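Local coordinates for xyloglucanase (Paenibacillus pabuli, PDB 2JEP), which hydrolyses xyloglucan of the plant cell wall, as a family 5 glycoside hydrolase with a TIM-barrel fold, at residues N200-R211 with G239-R248. Residues are numbered along the deposited sequence; the frame is centred on the assembly and turned at random.
Sequences NAYNQIFVDTVR and GFTLPTDNYR
Two carboxamides bind helix 200-211 to the backbone of the extended segment 239-248. N200 ND2 donates to G239 O at 2.8 Å, and N200 OD1 takes the N-H of T241, the donor standing above the carbonyl plane. One turn on, Q204 pairs with both the N-H and the C=O of T244: T244 N reaches Q204 OE1 in the carbonyl plane on a lone pair at 2.9 Å, while NE2 donates almost straight (173°) to T244 O. Asparagine and glutamine suit these places because each amide offers a donor and an acceptor to the N-H and C=O groups of a chain with no regular secondary structure. With CG anti to the backbone N (chi1 -171°) and a bend at chi2, the longer Q204 curls back to that chain.

The charged pair is R211 with D245. R211 NE meets D245 OD1 at 2.9 Å and R211 NH2 meets D245 OD2 at 2.8 Å, each carboxylate oxygen using its syn lone pair, and the planes lie only 12° apart. The flat guanidinium presents two N-H groups matching two oxygens, fixing the carboxylate's rotation; NH1 turns to the carbonyls of N217 and R220.

Water 1 joins N200 OD1, N203 ND2 and T241 O; water 3 links the carboxylates of D208 and D245 to Y247 N, in the turn D245-R248.

Compact and apolar, V207 and P243 meet CG2 to CG at 4.1 Å. D208 OD1 sits at the slightly positive C-H edge of the Y247 ring, 3.5 Å from CD2.

In this TIM barrel, helix 193-211 packs through F206 and V210 on strand 222-225 and also touches helix 150-167, while L242, P243 and D245 rest on strand 259-265, so the contact ties the helix outside strand 222-225 to the loop that leads into the adjacent strand 259-265.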
ATOM      1  N   ASN A 200     -11.451   8.856   9.506  1.00  6.22           N
ATOM      2  CA  ASN A 200     -11.279  10.173   8.893  1.00  6.79           C
ATOM      3  C   ASN A 200     -10.490  11.100   9.812  1.00  6.92           C
ATOM      4  O   ASN A 200      -9.666  11.898   9.357  1.00  7.59           O
ATOM      5  CB  ASN A 200     -12.631  10.805   8.554  1.00  6.56           C
ATOM      6  CG  ASN A 200     -13.406  10.073   7.472  1.00  7.52           C
ATOM      7  OD1 ASN A 200     -12.833   9.591   6.484  1.00  7.74           O
ATOM      8  ND2 ASN A 200     -14.741  10.065   7.611  1.00  7.36           N
ATOM      9  N   ALA A 201     -10.740  10.986  11.117  1.00  7.07           N
ATOM     10  CA  ALA A 201     -10.001  11.792  12.092  1.00  7.12           C
ATOM     11  C   ALA A 201      -8.521  11.458  12.057  1.00  7.06           C
ATOM     12  O   ALA A 201      -7.687  12.349  12.128  1.00  7.93           O
ATOM     13  CB  ALA A 201     -10.578  11.618  13.492  1.00  8.09           C
ATOM     14  N   TYR A 202      -8.177  10.172  11.955  1.00  7.12           N
ATOM     15  CA  TYR A 202      -6.766   9.790  11.860  1.00  7.03           C
ATOM     16  C   TYR A 202      -6.157  10.433  10.616  1.00  7.04           C
ATOM     17  O   TYR A 202      -5.070  11.005  10.668  1.00  7.46           O
ATOM     18  CB  TYR A 202      -6.562   8.265  11.828  1.00  6.93           C
ATOM     19  CG  TYR A 202      -7.193   7.466  12.946  1.00  6.90           C
ATOM     20  CD1 TYR A 202      -7.507   8.028  14.174  1.00  7.03           C
ATOM     21  CD2 TYR A 202      -7.458   6.107  12.774  1.00  6.81           C
ATOM     22  CE1 TYR A 202      -8.116   7.291  15.155  1.00  7.46           C
ATOM     23  CE2 TYR A 202      -8.068   5.357  13.758  1.00  7.06           C
ATOM     24  CZ  TYR A 202      -8.408   5.947  14.956  1.00  7.36           C
ATOM     25  OH  TYR A 202      -9.036   5.194  15.907  1.00  8.88           O
ATOM     26  N   ASN A 203      -6.840  10.332   9.477  1.00  6.18           N
ATOM     27  CA  ASN A 203      -6.257  10.927   8.267  1.00  6.44           C
ATOM     28  C   ASN A 203      -6.027  12.427   8.448  1.00  6.41           C
ATOM     29  O   ASN A 203      -5.009  12.944   8.002  1.00  7.00           O
ATOM     30  CB  ASN A 203      -7.129  10.686   7.029  1.00  6.46           C
ATOM     31  CG  ASN A 203      -6.966   9.293   6.445  1.00  6.76           C
ATOM     32  OD1 ASN A 203      -5.917   8.678   6.585  1.00  7.37           O
ATOM     33  ND2 ASN A 203      -7.996   8.805   5.739  1.00  7.29           N
ATOM     34  N   GLN A 204      -6.972  13.108   9.086  1.00  6.71           N
ATOM     35  CA  GLN A 204      -6.833  14.571   9.294  1.00  7.12           C
ATOM     36  C   GLN A 204      -5.676  14.904  10.225  1.00  7.23           C
ATOM     37  O   GLN A 204      -4.901  15.825   9.982  1.00  7.75           O
ATOM     38  CB  GLN A 204      -8.144  15.152   9.817  1.00  7.34           C
ATOM     39  CG  GLN A 204      -8.126  16.679   9.831  1.00  8.16           C
ATOM     40  CD  GLN A 204      -8.022  17.227   8.418  1.00  7.88           C
ATOM     41  OE1 GLN A 204      -8.961  17.089   7.620  1.00  9.53           O
ATOM     42  NE2 GLN A 204      -6.866  17.799   8.074  1.00  9.35           N
ATOM     43  N   ILE A 205      -5.584  14.166  11.330  1.00  6.96           N
ATOM     44  CA  ILE A 205      -4.463  14.330  12.275  1.00  7.58           C
ATOM     45  C   ILE A 205      -3.125  14.099  11.588  1.00  7.57           C
ATOM     46  O   ILE A 205      -2.158  14.870  11.776  1.00  7.95           O
ATOM     47  CB  ILE A 205      -4.632  13.361  13.493  1.00  7.97           C
ATOM     48  CG1 ILE A 205      -5.824  13.799  14.350  1.00 10.13           C
ATOM     49  CG2 ILE A 205      -3.363  13.324  14.355  1.00  9.20           C
ATOM     50  CD1 ILE A 205      -6.370  12.683  15.258  1.00 10.98           C
ATOM     51  N   PHE A 206      -3.055  13.028  10.805  1.00  7.16           N
ATOM     52  CA  PHE A 206      -1.840  12.740  10.042  1.00  7.65           C
ATOM     53  C   PHE A 206      -1.458  13.922   9.161  1.00  7.48           C
ATOM     54  O   PHE A 206      -0.310  14.393   9.192  1.00  7.83           O
ATOM     55  CB  PHE A 206      -2.057  11.450   9.228  1.00  7.37           C
ATOM     56  CG  PHE A 206      -1.162  11.294   8.049  1.00  6.75           C
ATOM     57  CD1 PHE A 206       0.157  10.898   8.195  1.00  7.20           C
ATOM     58  CD2 PHE A 206      -1.647  11.478   6.762  1.00  6.93           C
ATOM     59  CE1 PHE A 206       0.955  10.688   7.060  1.00  7.35           C
ATOM     60  CE2 PHE A 206      -0.862  11.272   5.657  1.00  7.76           C
ATOM     61  CZ  PHE A 206       0.449  10.885   5.801  1.00  7.73           C
ATOM     62  N   VAL A 207      -2.387  14.382   8.332  1.00  7.41           N
ATOM     63  CA  VAL A 207      -2.064  15.448   7.389  1.00  7.32           C
ATOM     64  C   VAL A 207      -1.550  16.685   8.134  1.00  8.00           C
ATOM     65  O   VAL A 207      -0.476  17.200   7.834  1.00  8.83           O
ATOM     66  CB  VAL A 207      -3.274  15.791   6.483  1.00  7.78           C
ATOM     67  CG1 VAL A 207      -3.026  17.094   5.705  1.00  8.09           C
ATOM     68  CG2 VAL A 207      -3.624  14.610   5.507  1.00  8.22           C
ATOM     69  N   ASP A 208      -2.314  17.139   9.113  1.00  8.16           N
ATOM     70  CA  ASP A 208      -1.957  18.385   9.783  1.00  8.74           C
ATOM     71  C   ASP A 208      -0.680  18.248  10.603  1.00  8.84           C
ATOM     72  O   ASP A 208       0.122  19.180  10.678  1.00  9.95           O
ATOM     73  CB  ASP A 208      -3.075  18.835  10.701  1.00  8.98           C
ATOM     74  CG  ASP A 208      -4.362  19.218   9.952  1.00  9.93           C
ATOM     75  OD1 ASP A 208      -4.314  19.575   8.772  1.00  9.88           O
ATOM     76  OD2 ASP A 208      -5.430  19.193  10.583  1.00  9.92           O
ATOM     77  N   THR A 209      -0.479  17.087  11.223  1.00  8.40           N
ATOM     78  CA  THR A 209       0.733  16.872  11.993  1.00  8.97           C
ATOM     79  C   THR A 209       1.957  16.880  11.094  1.00  8.49           C
ATOM     80  O   THR A 209       2.964  17.521  11.398  1.00  9.24           O
ATOM     81  CB  THR A 209       0.637  15.525  12.772  1.00  8.71           C
ATOM     82  OG1 THR A 209      -0.445  15.586  13.710  1.00  9.83           O
ATOM     83  CG2 THR A 209       1.910  15.203  13.508  1.00 10.00           C
ATOM     84  N   VAL A 210       1.887  16.147   9.987  1.00  8.56           N
ATOM     85  CA  VAL A 210       3.028  16.104   9.073  1.00  9.25           C
ATOM     86  C   VAL A 210       3.356  17.496   8.552  1.00  9.40           C
ATOM     87  O   VAL A 210       4.537  17.875   8.484  1.00  9.53           O
ATOM     88  CB  VAL A 210       2.761  15.118   7.910  1.00  9.72           C
ATOM     89  CG1 VAL A 210       3.779  15.319   6.781  1.00 11.29           C
ATOM     90  CG2 VAL A 210       2.764  13.690   8.450  1.00 12.09           C
ATOM     91  N   ARG A 211       2.339  18.258   8.158  1.00  9.83           N
ATOM     92  CA  ARG A 211       2.614  19.560   7.563  1.00  9.92           C
ATOM     93  C   ARG A 211       3.342  20.481   8.538  1.00 11.12           C
ATOM     94  O   ARG A 211       4.112  21.323   8.110  1.00 12.55           O
ATOM     95  CB  ARG A 211       1.324  20.250   7.124  1.00  9.81           C
ATOM     96  CG  ARG A 211       0.550  19.594   6.002  1.00 10.68           C
ATOM     97  CD  ARG A 211       1.375  19.189   4.833  1.00 10.75           C
ATOM     98  NE  ARG A 211       0.567  18.695   3.744  1.00  9.26           N
ATOM     99  CZ  ARG A 211       1.062  18.030   2.716  1.00  8.88           C
ATOM    100  NH1 ARG A 211       2.352  17.714   2.685  1.00  8.87           N
ATOM    101  NH2 ARG A 211       0.246  17.653   1.747  1.00  9.24           N
ATOM    102  N   GLY A 239     -19.366   7.235   4.334  1.00  8.64           N
ATOM    103  CA  GLY A 239     -18.764   8.070   5.361  1.00  8.42           C
ATOM    104  C   GLY A 239     -17.370   8.603   5.091  1.00  7.70           C
ATOM    105  O   GLY A 239     -16.875   9.423   5.866  1.00  8.05           O
ATOM    106  N   PHE A 240     -16.710   8.163   4.014  1.00  7.53           N
ATOM    107  CA  PHE A 240     -15.370   8.711   3.749  1.00  7.43           C
ATOM    108  C   PHE A 240     -15.450  10.221   3.533  1.00  7.24           C
ATOM    109  O   PHE A 240     -16.338  10.697   2.841  1.00  8.61           O
ATOM    110  CB  PHE A 240     -14.764   8.065   2.498  1.00  7.30           C
ATOM    111  CG  PHE A 240     -13.353   8.516   2.186  1.00  8.06           C
ATOM    112  CD1 PHE A 240     -12.294   8.139   2.984  1.00  8.22           C
ATOM    113  CD2 PHE A 240     -13.096   9.353   1.119  1.00  9.45           C
ATOM    114  CE1 PHE A 240     -11.010   8.547   2.672  1.00  9.73           C
ATOM    115  CE2 PHE A 240     -11.812   9.784   0.838  1.00  9.95           C
ATOM    116  CZ  PHE A 240     -10.776   9.377   1.613  1.00  9.52           C
ATOM    117  N   THR A 241     -14.501  10.956   4.111  1.00  7.94           N
ATOM    118  CA  THR A 241     -14.325  12.361   3.828  1.00  8.01           C
ATOM    119  C   THR A 241     -12.886  12.661   3.449  1.00  8.19           C
ATOM    120  O   THR A 241     -11.959  12.019   3.942  1.00  9.83           O
ATOM    121  CB  THR A 241     -14.779  13.275   4.979  1.00  8.70           C
ATOM    122  OG1 THR A 241     -13.987  13.016   6.135  1.00 10.58           O
ATOM    123  CG2 THR A 241     -16.272  13.079   5.289  1.00 10.57           C
ATOM    124  N   LEU A 242     -12.708  13.630   2.567  1.00  8.49           N
ATOM    125  CA  LEU A 242     -11.377  14.075   2.181  1.00  8.96           C
ATOM    126  C   LEU A 242     -10.834  15.029   3.242  1.00  9.52           C
ATOM    127  O   LEU A 242     -11.539  15.921   3.701  1.00 10.79           O
ATOM    128  CB  LEU A 242     -11.416  14.766   0.812  1.00  9.75           C
ATOM    129  CG  LEU A 242     -11.660  13.798  -0.348  1.00 10.97           C
ATOM    130  CD1 LEU A 242     -12.218  14.566  -1.545  1.00 13.97           C
ATOM    131  CD2 LEU A 242     -10.396  13.000  -0.700  1.00 11.47           C
ATOM    132  N   PRO A 243      -9.571  14.855   3.647  1.00  9.72           N
ATOM    133  CA  PRO A 243      -9.035  15.765   4.637  1.00 10.22           C
ATOM    134  C   PRO A 243      -8.844  17.170   4.093  1.00 10.12           C
ATOM    135  O   PRO A 243      -8.614  17.336   2.901  1.00 11.49           O
ATOM    136  CB  PRO A 243      -7.678  15.156   4.978  1.00 11.08           C
ATOM    137  CG  PRO A 243      -7.333  14.320   3.853  1.00 13.86           C
ATOM    138  CD  PRO A 243      -8.583  13.845   3.234  1.00 10.76           C
ATOM    139  N   THR A 244      -8.916  18.171   4.963  1.00  9.08           N
ATOM    140  CA  THR A 244      -8.443  19.496   4.611  1.00  9.63           C
ATOM    141  C   THR A 244      -6.914  19.484   4.714  1.00  9.45           C
ATOM    142  O   THR A 244      -6.331  18.589   5.312  1.00  9.36           O
ATOM    143  CB  THR A 244      -9.019  20.575   5.566  1.00  9.55           C
ATOM    144  OG1 THR A 244      -8.646  20.290   6.924  1.00 10.40           O
ATOM    145  CG2 THR A 244     -10.549  20.635   5.476  1.00 10.65           C
ATOM    146  N   ASP A 245      -6.258  20.490   4.155  1.00  9.25           N
ATOM    147  CA  ASP A 245      -4.797  20.540   4.197  1.00  9.02           C
ATOM    148  C   ASP A 245      -4.341  21.985   4.364  1.00  9.64           C
ATOM    149  O   ASP A 245      -3.515  22.497   3.616  1.00 10.11           O
ATOM    150  CB  ASP A 245      -4.245  19.888   2.916  1.00  8.87           C
ATOM    151  CG  ASP A 245      -2.774  19.483   3.021  1.00  8.03           C
ATOM    152  OD1 ASP A 245      -2.154  19.632   4.092  1.00  9.00           O
ATOM    153  OD2 ASP A 245      -2.249  18.994   2.004  1.00  9.66           O
ATOM    154  N   ASN A 246      -4.883  22.625   5.396  1.00 10.08           N
ATOM    155  CA  ASN A 246      -4.694  24.070   5.558  1.00 10.63           C
ATOM    156  C   ASN A 246      -3.325  24.477   6.093  1.00 11.06           C
ATOM    157  O   ASN A 246      -2.965  25.657   6.037  1.00 12.56           O
ATOM    158  CB  ASN A 246      -5.797  24.649   6.433  1.00 11.09           C
ATOM    159  CG  ASN A 246      -7.154  24.539   5.813  1.00 10.37           C
ATOM    160  OD1 ASN A 246      -8.135  24.139   6.497  1.00 13.67           O
ATOM    161  ND2 ASN A 246      -7.256  24.882   4.547  1.00  9.41           N
ATOM    162  N   TYR A 247      -2.542  23.517   6.598  1.00 11.30           N
ATOM    163  CA  TYR A 247      -1.178  23.795   7.059  1.00 11.03           C
ATOM    164  C   TYR A 247      -0.108  23.546   6.002  1.00 11.22           C
ATOM    165  O   TYR A 247       1.091  23.662   6.294  1.00 12.13           O
ATOM    166  CB  TYR A 247      -0.835  22.995   8.326  1.00 12.58           C
ATOM    167  CG  TYR A 247      -1.739  23.336   9.479  1.00 14.05           C
ATOM    168  CD1 TYR A 247      -1.427  24.395  10.336  1.00 16.41           C
ATOM    169  CD2 TYR A 247      -2.928  22.643   9.699  1.00 15.15           C
ATOM    170  CE1 TYR A 247      -2.257  24.715  11.399  1.00 17.88           C
ATOM    171  CE2 TYR A 247      -3.778  22.964  10.750  1.00 16.73           C
ATOM    172  CZ  TYR A 247      -3.430  24.006  11.595  1.00 17.59           C
ATOM    173  OH  TYR A 247      -4.258  24.347  12.636  1.00 19.99           O
ATOM    174  N   ARG A 248      -0.520  23.170   4.788  1.00 10.28           N
ATOM    175  CA  ARG A 248       0.420  22.850   3.743  1.00 10.39           C
ATOM    176  C   ARG A 248       1.139  24.110   3.282  1.00 10.58           C
ATOM    177  O   ARG A 248       0.679  25.242   3.505  1.00 11.36           O
ATOM    178  CB  ARG A 248      -0.290  22.187   2.562  1.00 10.55           C
ATOM    179  CG  ARG A 248      -1.076  23.139   1.707  1.00 10.99           C
ATOM    180  CD  ARG A 248      -1.883  22.411   0.686  1.00 10.20           C
ATOM    181  NE  ARG A 248      -2.377  23.326  -0.322  1.00 10.95           N
ATOM    182  CZ  ARG A 248      -3.024  22.961  -1.411  1.00 10.60           C
ATOM    183  NH1 ARG A 248      -3.325  21.683  -1.628  1.00 11.80           N
ATOM    184  NH2 ARG A 248      -3.396  23.884  -2.277  1.00 14.11           N
TER
HETATM  185  O   HOH W   1     -10.429  10.423   5.521  1.00  8.04           O
HETATM  186  O   HOH W   2      -6.176  21.260   7.666  1.00  9.98           O
HETATM  187  O   HOH W   3      -2.617  20.633   6.684  1.00 10.76           O